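Long-range contacts in lipopolysaccharide biosynthesis protein wbpB (Thermus thermophilus HB27, PDB 3OA0), which probably catalyses the NAD-dependent oxidation of a UDP-linked N-acetylglucosaminuronic acid in lipopolysaccharide sugar synthesis, with 2-oxoglutarate able to bind in the same active site: residues A[100-105]-A[127-132]; A[133-138]-A[260-265]; A[184-189]-A[285-290]. All coordinates share one frame; numbering follows the deposited sequence.

Contact 1 of 3, residues A[100-105]-A[127-132]. With NAD (nicotinamide-adenine-dinucleotide), chain E.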
# COMPACT_ATOMS: atom_id res chain seq x y z
N LEU A 100 3.58 -24.80 -7.03
CA LEU A 100 2.56 -24.94 -8.06
C LEU A 100 2.05 -23.55 -8.44
O LEU A 100 1.13 -23.06 -7.75
CB LEU A 100 1.37 -25.76 -7.59
CG LEU A 100 0.25 -25.92 -8.59
CD1 LEU A 100 0.90 -26.24 -9.96
CD2 LEU A 100 -0.66 -27.05 -8.13
N SER A 101 2.67 -22.96 -9.47
CA SER A 101 2.56 -21.53 -9.80
C SER A 101 1.61 -21.25 -10.94
O SER A 101 1.55 -22.02 -11.92
CB SER A 101 3.93 -20.97 -10.14
OG SER A 101 3.92 -19.60 -10.50
N GLU A 102 0.82 -20.18 -10.80
CA GLU A 102 0.00 -19.78 -11.94
C GLU A 102 0.90 -19.49 -13.14
O GLU A 102 2.10 -19.28 -13.01
CB GLU A 102 -0.89 -18.58 -11.58
CG GLU A 102 -2.15 -19.04 -10.86
CD GLU A 102 -3.10 -19.70 -11.84
OE1 GLU A 102 -2.84 -19.59 -13.06
OE2 GLU A 102 -4.13 -20.27 -11.43
N LYS A 103 0.35 -19.51 -14.33
CA LYS A 103 1.13 -19.06 -15.48
C LYS A 103 1.18 -17.52 -15.52
O LYS A 103 0.38 -16.88 -14.85
CB LYS A 103 0.42 -19.55 -16.72
CG LYS A 103 -1.09 -19.39 -16.69
CD LYS A 103 -1.59 -18.22 -17.54
CE LYS A 103 -1.53 -16.92 -16.73
NZ LYS A 103 -1.84 -15.64 -17.44
N PRO A 104 2.20 -16.93 -16.17
CA PRO A 104 3.34 -17.63 -16.76
C PRO A 104 4.14 -18.10 -15.56
O PRO A 104 4.28 -17.38 -14.56
CB PRO A 104 4.14 -16.50 -17.44
CG PRO A 104 3.80 -15.31 -16.57
CD PRO A 104 2.33 -15.47 -16.34
N LEU A 105 4.69 -19.30 -15.64
CA LEU A 105 5.51 -19.84 -14.57
C LEU A 105 6.53 -18.85 -14.03
O LEU A 105 6.68 -18.72 -12.82
CB LEU A 105 6.29 -21.06 -15.10
CG LEU A 105 6.98 -21.85 -13.99
CD1 LEU A 105 5.96 -21.97 -12.86
CD2 LEU A 105 7.34 -23.22 -14.57
N TYR A 127 6.13 -26.77 -10.59
CA TYR A 127 5.06 -27.11 -11.50
C TYR A 127 4.29 -25.85 -11.84
O TYR A 127 4.45 -24.81 -11.17
CB TYR A 127 4.10 -28.15 -10.90
CG TYR A 127 4.83 -29.43 -10.65
CD1 TYR A 127 5.30 -30.19 -11.73
CD2 TYR A 127 5.13 -29.84 -9.36
CE1 TYR A 127 6.02 -31.36 -11.51
CE2 TYR A 127 5.84 -31.01 -9.12
CZ TYR A 127 6.28 -31.75 -10.20
OH TYR A 127 7.00 -32.88 -9.96
N THR A 128 3.45 -25.92 -12.86
CA THR A 128 2.71 -24.71 -13.26
C THR A 128 1.32 -25.13 -13.67
O THR A 128 1.13 -26.31 -13.98
CB THR A 128 3.51 -23.87 -14.29
OG1 THR A 128 2.81 -22.66 -14.64
CG2 THR A 128 3.85 -24.68 -15.52
N VAL A 129 0.35 -24.22 -13.57
CA VAL A 129 -1.05 -24.46 -13.94
C VAL A 129 -1.20 -24.07 -15.42
O VAL A 129 -1.12 -22.90 -15.80
CB VAL A 129 -2.03 -23.60 -13.09
CG1 VAL A 129 -3.52 -23.93 -13.42
CG2 VAL A 129 -1.78 -23.81 -11.59
N LEU A 130 -1.36 -25.07 -16.28
CA LEU A 130 -1.57 -24.78 -17.69
C LEU A 130 -2.83 -25.53 -17.97
O LEU A 130 -2.75 -26.68 -18.39
CB LEU A 130 -0.48 -25.46 -18.51
CG LEU A 130 0.86 -24.77 -18.31
CD1 LEU A 130 1.97 -25.67 -18.84
CD2 LEU A 130 0.81 -23.39 -18.96
N GLN A 131 -3.99 -24.95 -17.70
CA GLN A 131 -5.21 -25.76 -17.77
C GLN A 131 -5.71 -26.08 -19.18
O GLN A 131 -6.48 -27.02 -19.36
CB GLN A 131 -6.33 -25.19 -16.90
CG GLN A 131 -6.98 -23.94 -17.45
CD GLN A 131 -6.35 -22.65 -16.93
OE1 GLN A 131 -5.13 -22.53 -16.71
NE2 GLN A 131 -7.20 -21.64 -16.75
N LEU A 132 -5.26 -25.35 -20.20
CA LEU A 132 -5.69 -25.67 -21.57
C LEU A 132 -5.20 -27.06 -21.93
O LEU A 132 -5.83 -27.78 -22.69
CB LEU A 132 -5.20 -24.62 -22.56
CG LEU A 132 -5.89 -23.26 -22.57
CD1 LEU A 132 -5.33 -22.36 -23.68
CD2 LEU A 132 -7.39 -23.35 -22.73
PA NAD E . -5.30 -10.38 -8.94
O1A NAD E . -6.78 -10.39 -8.88
O2A NAD E . -4.81 -8.92 -8.94
O5B NAD E . -4.95 -11.16 -7.57
C5B NAD E . -3.67 -10.70 -7.15
C4B NAD E . -3.46 -10.97 -5.66
O4B NAD E . -2.08 -11.24 -5.41
C3B NAD E . -3.87 -9.63 -5.04
O3B NAD E . -4.71 -10.06 -4.00
C2B NAD E . -2.55 -9.06 -4.44
O2B NAD E . -2.89 -8.46 -3.20
C1B NAD E . -1.76 -10.39 -4.28
N9A NAD E . -0.33 -10.11 -4.04
C8A NAD E . 0.43 -9.01 -4.39
N7A NAD E . 1.63 -9.14 -3.91
C5A NAD E . 1.70 -10.33 -3.23
C6A NAD E . 2.69 -10.99 -2.50
N6A NAD E . 3.96 -10.42 -2.35
N1A NAD E . 2.34 -12.16 -1.99
C2A NAD E . 1.14 -12.73 -2.04
N3A NAD E . 0.18 -12.11 -2.70
C4A NAD E . 0.44 -10.95 -3.29
O3 NAD E . -4.82 -11.14 -10.26
PN NAD E . -5.19 -12.66 -10.48
O1N NAD E . -6.07 -12.64 -11.72
O2N NAD E . -5.93 -13.59 -9.53
O5D NAD E . -3.94 -13.31 -11.27
C5D NAD E . -3.18 -14.08 -10.39
C4D NAD E . -2.27 -15.04 -11.16
O4D NAD E . -3.21 -15.94 -11.78
C3D NAD E . -1.58 -14.30 -12.35
O3D NAD E . -0.32 -14.96 -12.49
C2D NAD E . -2.45 -14.56 -13.58
O2D NAD E . -1.60 -14.80 -14.71
C1D NAD E . -3.17 -15.88 -13.21
N1N NAD E . -4.52 -16.05 -13.76
C2N NAD E . -4.85 -17.21 -14.33
C3N NAD E . -6.13 -17.40 -14.86
C7N NAD E . -6.53 -18.69 -15.49
O7N NAD E . -7.59 -18.76 -16.08
N7N NAD E . -5.75 -19.79 -15.40
C4N NAD E . -7.07 -16.36 -14.81
C5N NAD E . -6.66 -15.17 -14.21
C6N NAD E . -5.38 -15.04 -13.69
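Thr128 and Leu105 press together where the contact is tight: Leu105 CD1 lies 3.4 Å from Thr128 CB, closer than usual van der Waals contact. Beside them Ser101 O is gripped twice, by Thr128 OG1 at 3.1 Å and by Val129 N at 3.0 Å, the two donors arriving from opposite faces of its carbonyl plane. The hydroxyl reaches it because chi1 of Thr128 is -178°, which swings OG1 away from the residue's own nitrogen. Ser101 N also donates to Tyr127 O across the parallel pair. On the other face of the sheet, that of Leu100 and Tyr127, Leu100 CD1 rests on Tyr127 CB at 3.8 Å and also touches Val129 CG2.

Strands 98-101 and 126-128 are parallel neighbours in the Rossmann fold, joined through helix 109-122 as a beta-alpha-beta unit. Just beyond the paired residues, Glu102, Lys103 and Pro104, with a cis peptide before the proline, form the Glu-Lys-Pro motif of the Gfo/Idh/MocA family.

Here the two segments diverge and packing is looser. Lys103 CG passes 3.6 Å from Val129 O, a buried oxygen with no polar partner. The bent Lys103 chain brings NZ to the cofactor, in a weak bond to NAD O2D, and to the sugar hydroxyl O3' of the bound nucleotide sugar, while Lys103 O accepts from NAD O2D at 2.9 Å. Glu102 OE1 lies 3.4 Å from NAD C2N, its OE2 being held by His19 and His266. Gln131 brings its amide to the NAD carboxamide, but the NE2 bond to NAD O7N is weak and the pairing doubtful.

Contact 2 of 3, residues A[133-138]-A[260-265]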
# COMPACT_ATOMS: atom_id res chain seq x y z
N ARG A 133 -4.09 -27.47 -21.33
CA ARG A 133 -3.53 -28.79 -21.59
C ARG A 133 -4.40 -29.94 -21.10
O ARG A 133 -4.21 -31.07 -21.54
CB ARG A 133 -2.14 -28.91 -20.99
CG ARG A 133 -1.11 -28.12 -21.71
CD ARG A 133 0.29 -28.65 -21.53
NE ARG A 133 1.32 -27.70 -21.91
CZ ARG A 133 2.61 -28.01 -22.07
NH1 ARG A 133 3.02 -29.24 -21.84
NH2 ARG A 133 3.51 -27.09 -22.41
N VAL A 134 -5.33 -29.66 -20.18
CA VAL A 134 -6.24 -30.70 -19.69
C VAL A 134 -7.69 -30.53 -20.16
O VAL A 134 -8.56 -31.35 -19.82
CB VAL A 134 -6.15 -30.87 -18.15
CG1 VAL A 134 -4.70 -30.97 -17.74
CG2 VAL A 134 -6.84 -29.70 -17.45
N HIS A 135 -7.94 -29.50 -20.97
CA HIS A 135 -9.22 -29.28 -21.63
C HIS A 135 -9.47 -30.41 -22.63
O HIS A 135 -8.66 -30.63 -23.54
CB HIS A 135 -9.18 -27.95 -22.38
CG HIS A 135 -10.52 -27.51 -22.88
ND1 HIS A 135 -11.39 -28.37 -23.50
CD2 HIS A 135 -11.14 -26.31 -22.82
CE1 HIS A 135 -12.49 -27.71 -23.82
NE2 HIS A 135 -12.36 -26.46 -23.43
N PRO A 136 -10.57 -31.16 -22.43
CA PRO A 136 -10.79 -32.42 -23.16
C PRO A 136 -10.86 -32.26 -24.67
O PRO A 136 -10.38 -33.13 -25.40
CB PRO A 136 -12.12 -32.93 -22.58
CG PRO A 136 -12.17 -32.32 -21.18
CD PRO A 136 -11.54 -30.96 -21.34
N SER A 137 -11.40 -31.15 -25.15
CA SER A 137 -11.35 -30.87 -26.58
C SER A 137 -9.91 -30.69 -27.09
O SER A 137 -9.59 -31.12 -28.20
CB SER A 137 -12.21 -29.65 -26.90
OG SER A 137 -13.58 -29.99 -26.82
N LEU A 138 -9.04 -30.06 -26.30
CA LEU A 138 -7.72 -29.74 -26.79
C LEU A 138 -6.87 -30.98 -26.70
O LEU A 138 -5.99 -31.17 -27.54
CB LEU A 138 -7.11 -28.55 -26.06
CG LEU A 138 -7.96 -27.29 -26.25
CD1 LEU A 138 -7.37 -26.08 -25.53
CD2 LEU A 138 -8.15 -26.97 -27.74
N GLU A 260 -16.28 -23.08 -23.33
CA GLU A 260 -16.14 -22.29 -22.10
C GLU A 260 -16.54 -23.03 -20.82
O GLU A 260 -16.01 -22.78 -19.74
CB GLU A 260 -17.05 -21.06 -22.20
CG GLU A 260 -16.73 -20.13 -23.34
CD GLU A 260 -15.31 -19.62 -23.23
OE1 GLU A 260 -14.82 -18.95 -24.17
OE2 GLU A 260 -14.68 -19.91 -22.19
N GLY A 261 -17.50 -23.95 -20.95
CA GLY A 261 -18.22 -24.51 -19.81
C GLY A 261 -17.40 -25.16 -18.72
O GLY A 261 -17.92 -25.51 -17.65
N PHE A 262 -16.11 -25.31 -18.96
CA PHE A 262 -15.35 -26.14 -18.05
C PHE A 262 -14.98 -25.47 -16.72
O PHE A 262 -14.42 -24.37 -16.67
CB PHE A 262 -14.18 -26.81 -18.77
CG PHE A 262 -14.61 -27.97 -19.64
CD1 PHE A 262 -14.80 -27.80 -21.00
CD2 PHE A 262 -14.84 -29.23 -19.08
CE1 PHE A 262 -15.18 -28.85 -21.81
CE2 PHE A 262 -15.22 -30.30 -19.88
CZ PHE A 262 -15.39 -30.11 -21.25
N THR A 263 -15.33 -26.18 -15.65
CA THR A 263 -15.38 -25.66 -14.28
C THR A 263 -14.25 -26.26 -13.43
O THR A 263 -13.86 -25.74 -12.38
CB THR A 263 -16.77 -26.04 -13.67
OG1 THR A 263 -17.11 -25.11 -12.65
CG2 THR A 263 -16.81 -27.47 -13.10
N ASP A 264 -13.70 -27.35 -13.95
CA ASP A 264 -12.90 -28.28 -13.17
C ASP A 264 -11.41 -28.29 -13.51
O ASP A 264 -10.68 -29.12 -12.97
CB ASP A 264 -13.44 -29.67 -13.51
CG ASP A 264 -13.27 -30.63 -12.37
OD1 ASP A 264 -14.20 -30.62 -11.52
OD2 ASP A 264 -12.23 -31.33 -12.31
N LEU A 265 -10.96 -27.43 -14.42
CA LEU A 265 -9.64 -27.61 -15.01
C LEU A 265 -8.53 -27.34 -13.99
O LEU A 265 -7.57 -28.08 -13.99
CB LEU A 265 -9.44 -26.76 -16.28
CG LEU A 265 -10.47 -26.91 -17.40
CD1 LEU A 265 -9.92 -26.41 -18.75
CD2 LEU A 265 -10.96 -28.35 -17.56
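Phe262 turns the edge of its ring toward the face of His135 in a T-shaped pair, with centroids 4.8 Å apart and planes inclined at 62°. Phe262 CE1 comes to 3.5 Å from His135 CE1. Pro136 takes the phenylalanine in a different way: its CD stands over one ring face in a CH-pi contact, 4.1 Å from the centroid and 16° off the normal, displaced toward the rim. The benzyl ring, on the exposed side of the contact, thus offers its edge to the imidazole and a face to Pro136, the residue after His135.

The imidazole, placed by a chi1 of -169° that sets CG opposite the residue's own nitrogen, is held against rotation from both nitrogens. Its ND1 accepts from Ser137 N at 3.2 Å, nearly in the ring plane, and its NE2 bonds to Ser259 O, an arrangement consistent with a proton on NE2. Deeper in, Leu265 CD1 packs on His135 CB at 4.0 Å. Val134 and Leu265 run antiparallel alongside each other, Val134 CG2 lying 4.1 Å from Leu265 CB. Leu265 also packs on Gln131, an NAD-binding residue, so the cluster borders the cofactor site.

The contact thus joins the loop leading into helix 136-146 to the loop and first residue of helix 265-274, and the bond from Ser137 N makes His135 a side-chain N-cap of helix 136-146.

Contact 3 of 3, residues A[184-189]-A[285-290]. With HP7 ((2S,3S,4R,5R,6R)-5-acetamido-6-[[[(2R,3S,4R,5R)-5-(2,4-dioxopyrimidin-1-yl)-3,4-dihydroxy-oxolan-2-yl]methoxy-hydroxy-phosphoryl]oxy-hydroxy-phosphoryl]oxy-3,4-dihydroxy-oxane-2-carboxylic acid), chain F.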
# COMPACT_ATOMS: atom_id res chain seq x y z
N ILE A 184 -2.25 -11.90 -21.30
CA ILE A 184 -3.41 -12.61 -21.79
C ILE A 184 -3.10 -13.67 -22.85
O ILE A 184 -4.04 -14.34 -23.29
CB ILE A 184 -4.50 -11.69 -22.34
CG1 ILE A 184 -4.09 -11.13 -23.69
CG2 ILE A 184 -4.84 -10.55 -21.35
CD1 ILE A 184 -5.29 -11.04 -24.60
N GLY A 185 -1.83 -13.79 -23.25
CA GLY A 185 -1.43 -14.69 -24.34
C GLY A 185 -0.72 -15.97 -23.94
O GLY A 185 -0.82 -17.01 -24.63
N ILE A 186 -0.02 -15.91 -22.81
CA ILE A 186 0.83 -17.02 -22.45
C ILE A 186 0.13 -18.36 -22.61
O ILE A 186 0.74 -19.30 -23.08
CB ILE A 186 1.44 -16.90 -21.04
CG1 ILE A 186 2.49 -17.99 -20.85
CG2 ILE A 186 0.36 -17.04 -19.96
CD1 ILE A 186 3.70 -17.79 -21.71
N HIS A 187 -1.15 -18.50 -22.31
CA HIS A 187 -1.71 -19.85 -22.35
C HIS A 187 -1.89 -20.38 -23.79
O HIS A 187 -1.91 -21.61 -24.02
CB HIS A 187 -3.00 -19.93 -21.50
CG HIS A 187 -3.97 -18.86 -21.87
ND1 HIS A 187 -5.26 -19.13 -22.28
CD2 HIS A 187 -3.81 -17.52 -21.98
CE1 HIS A 187 -5.85 -18.01 -22.64
NE2 HIS A 187 -5.00 -17.01 -22.46
N PHE A 188 -2.06 -19.46 -24.73
CA PHE A 188 -2.22 -19.82 -26.15
C PHE A 188 -0.84 -20.09 -26.72
O PHE A 188 -0.69 -21.04 -27.46
CB PHE A 188 -3.03 -18.80 -26.96
CG PHE A 188 -4.51 -18.74 -26.55
CD1 PHE A 188 -5.07 -17.57 -26.06
CD2 PHE A 188 -5.32 -19.89 -26.63
CE1 PHE A 188 -6.42 -17.53 -25.68
CE2 PHE A 188 -6.67 -19.86 -26.25
CZ PHE A 188 -7.21 -18.68 -25.76
N PHE A 189 0.19 -19.36 -26.34
CA PHE A 189 1.52 -19.69 -26.86
C PHE A 189 1.94 -21.00 -26.26
O PHE A 189 2.60 -21.81 -26.91
CB PHE A 189 2.55 -18.60 -26.56
CG PHE A 189 2.19 -17.31 -27.22
CD1 PHE A 189 2.17 -17.25 -28.61
CD2 PHE A 189 1.85 -16.19 -26.48
CE1 PHE A 189 1.80 -16.10 -29.27
CE2 PHE A 189 1.48 -15.03 -27.13
CZ PHE A 189 1.47 -14.97 -28.53
N ALA A 285 8.92 -24.12 -20.47
CA ALA A 285 9.96 -23.22 -20.94
C ALA A 285 9.74 -22.62 -22.32
O ALA A 285 10.04 -21.47 -22.56
CB ALA A 285 11.37 -23.88 -20.91
N GLU A 286 9.27 -23.41 -23.27
CA GLU A 286 9.19 -22.90 -24.61
C GLU A 286 8.21 -21.70 -24.68
O GLU A 286 8.56 -20.66 -25.26
CB GLU A 286 8.87 -24.06 -25.57
CG GLU A 286 8.51 -23.57 -26.98
CD GLU A 286 9.63 -22.87 -27.71
OE1 GLU A 286 9.34 -22.34 -28.81
OE2 GLU A 286 10.79 -22.87 -27.22
N ALA A 287 7.01 -21.79 -24.09
CA ALA A 287 6.11 -20.61 -24.15
C ALA A 287 6.73 -19.36 -23.53
O ALA A 287 6.56 -18.24 -24.05
CB ALA A 287 4.79 -20.88 -23.54
N ILE A 288 7.45 -19.56 -22.43
CA ILE A 288 8.11 -18.45 -21.74
C ILE A 288 9.15 -17.83 -22.67
O ILE A 288 9.34 -16.61 -22.71
CB ILE A 288 8.66 -18.86 -20.35
CG1 ILE A 288 7.44 -18.92 -19.43
CG2 ILE A 288 9.67 -17.82 -19.77
CD1 ILE A 288 7.44 -20.13 -18.62
N ARG A 289 9.88 -18.68 -23.39
CA ARG A 289 10.91 -18.16 -24.28
C ARG A 289 10.25 -17.33 -25.36
O ARG A 289 10.69 -16.22 -25.66
CB ARG A 289 11.73 -19.33 -24.88
CG ARG A 289 12.90 -18.87 -25.73
CD ARG A 289 13.61 -20.02 -26.49
NE ARG A 289 12.74 -20.65 -27.48
CZ ARG A 289 12.75 -20.33 -28.78
NH1 ARG A 289 13.56 -19.37 -29.21
NH2 ARG A 289 11.94 -20.94 -29.64
N VAL A 290 9.18 -17.85 -25.96
CA VAL A 290 8.46 -17.09 -27.01
C VAL A 290 7.92 -15.77 -26.44
O VAL A 290 8.11 -14.69 -27.03
CB VAL A 290 7.29 -17.90 -27.60
CG1 VAL A 290 6.49 -17.05 -28.57
CG2 VAL A 290 7.81 -19.15 -28.28
N1 HP7 F . -12.33 -11.58 -15.11
C2 HP7 F . -12.26 -11.01 -13.91
O2 HP7 F . -13.30 -10.78 -13.25
N3 HP7 F . -11.05 -10.67 -13.44
C4 HP7 F . -9.88 -10.86 -14.10
O4 HP7 F . -8.79 -10.51 -13.56
C5 HP7 F . -9.96 -11.45 -15.36
C6 HP7 F . -11.23 -11.81 -15.83
PA HP7 F . -12.62 -14.75 -19.03
PB HP7 F . -10.31 -15.85 -17.78
O'P HP7 F . -7.64 -10.94 -18.38
O'Q HP7 F . -6.29 -10.75 -16.73
C1' HP7 F . -7.94 -14.87 -18.49
O1A HP7 F . -12.53 -13.51 -19.89
O1B HP7 F . -10.01 -16.75 -18.97
C1C HP7 F . -13.72 -11.92 -15.44
C2' HP7 F . -6.63 -15.66 -18.42
N2' HP7 F . -6.90 -17.10 -18.51
O2A HP7 F . -12.66 -16.12 -19.66
O2B HP7 F . -10.97 -16.44 -16.55
C2C HP7 F . -14.07 -11.80 -16.91
O2C HP7 F . -14.68 -10.52 -17.09
C3' HP7 F . -5.69 -15.17 -17.31
O3' HP7 F . -4.40 -15.80 -17.47
O3A HP7 F . -11.29 -14.62 -18.13
O3B HP7 F . -8.88 -15.17 -17.45
C3C HP7 F . -15.11 -12.90 -17.08
O3C HP7 F . -16.39 -12.33 -16.76
C4' HP7 F . -5.57 -13.64 -17.34
O4' HP7 F . -4.80 -13.14 -16.23
C4C HP7 F . -14.79 -13.93 -16.02
O4C HP7 F . -14.08 -13.23 -14.99
C5' HP7 F . -6.95 -12.99 -17.38
O5' HP7 F . -7.61 -13.49 -18.54
C5C HP7 F . -13.93 -14.98 -16.72
O5C HP7 F . -13.91 -14.59 -18.09
C6' HP7 F . -6.95 -11.48 -17.49
C7' HP7 F . -7.40 -17.60 -19.65
O7' HP7 F . -7.47 -16.90 -20.65
C8' HP7 F . -7.89 -19.02 -19.76
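The start of helix 186-196, part of the C-terminal alpha/beta domain of the Gfo/Idh/MocA oxidoreductases, packs here against helix 281-296 while its other side faces the bound nucleotide sugar. Ala287 is central to the helix pair. Its small side chain lets the backbones approach closely, with Phe189 CA only 5.4 Å from Ala287 CA. Ala287 CB sits 3.9 Å from Phe189 C and 3.8 Å from Ile186 CD1. Ile186 delivers that methyl through CG1 pointing away from its own nitrogen (chi1 -171°) and a bend at chi2 of 69°, and its CG2 branch packs on Lys103, which binds NAD. One turn on from Ala287, Val290 CG1 meets Phe189 CD1 at 4.3 Å; the phenylalanine ring also makes an edge-to-face pair with Trp225.

The interface is apolar, and charge lies to one side of it. Arg289 grips the Glu286 carboxylate side-on in a salt bridge, NE taking OE2 at 3.0 Å and NH2 taking OE1, and both residues also bond to the backbone of Ala199.

On the sugar side, Phe188 CG lies over one face of the ring of His187, a 2-oxoglutarate-binding residue, and HP7 C7' over the opposite face, though the close acetamido fit is doubtful. The imidazole is tethered to the preceding turn by His187 NE2, which donates to Ile184 O at 3.0 Å from well above the carbonyl plane.

From the N terminus, contact 1 is the first to close, over a short loop holding helix 109-122 within the Rossmann sheet. Segment 133-138 follows at once, but its partner 260-265 comes only after all the strands of the mixed sheet, so contact 2 closes a long loop. Contact 3 opens inside that loop and closes beyond it, at 285-290; contacts 2 and 3 therefore cross, while contact 1 stands in series before both. Contact 1 touches each of the others, among others through Leu132 on Leu138 and Leu105 on Ile288. Contacts 2 and 3 do not touch. Together they tie the cofactor domain, the C-terminal alpha/beta domain and the C-terminal helices to one another.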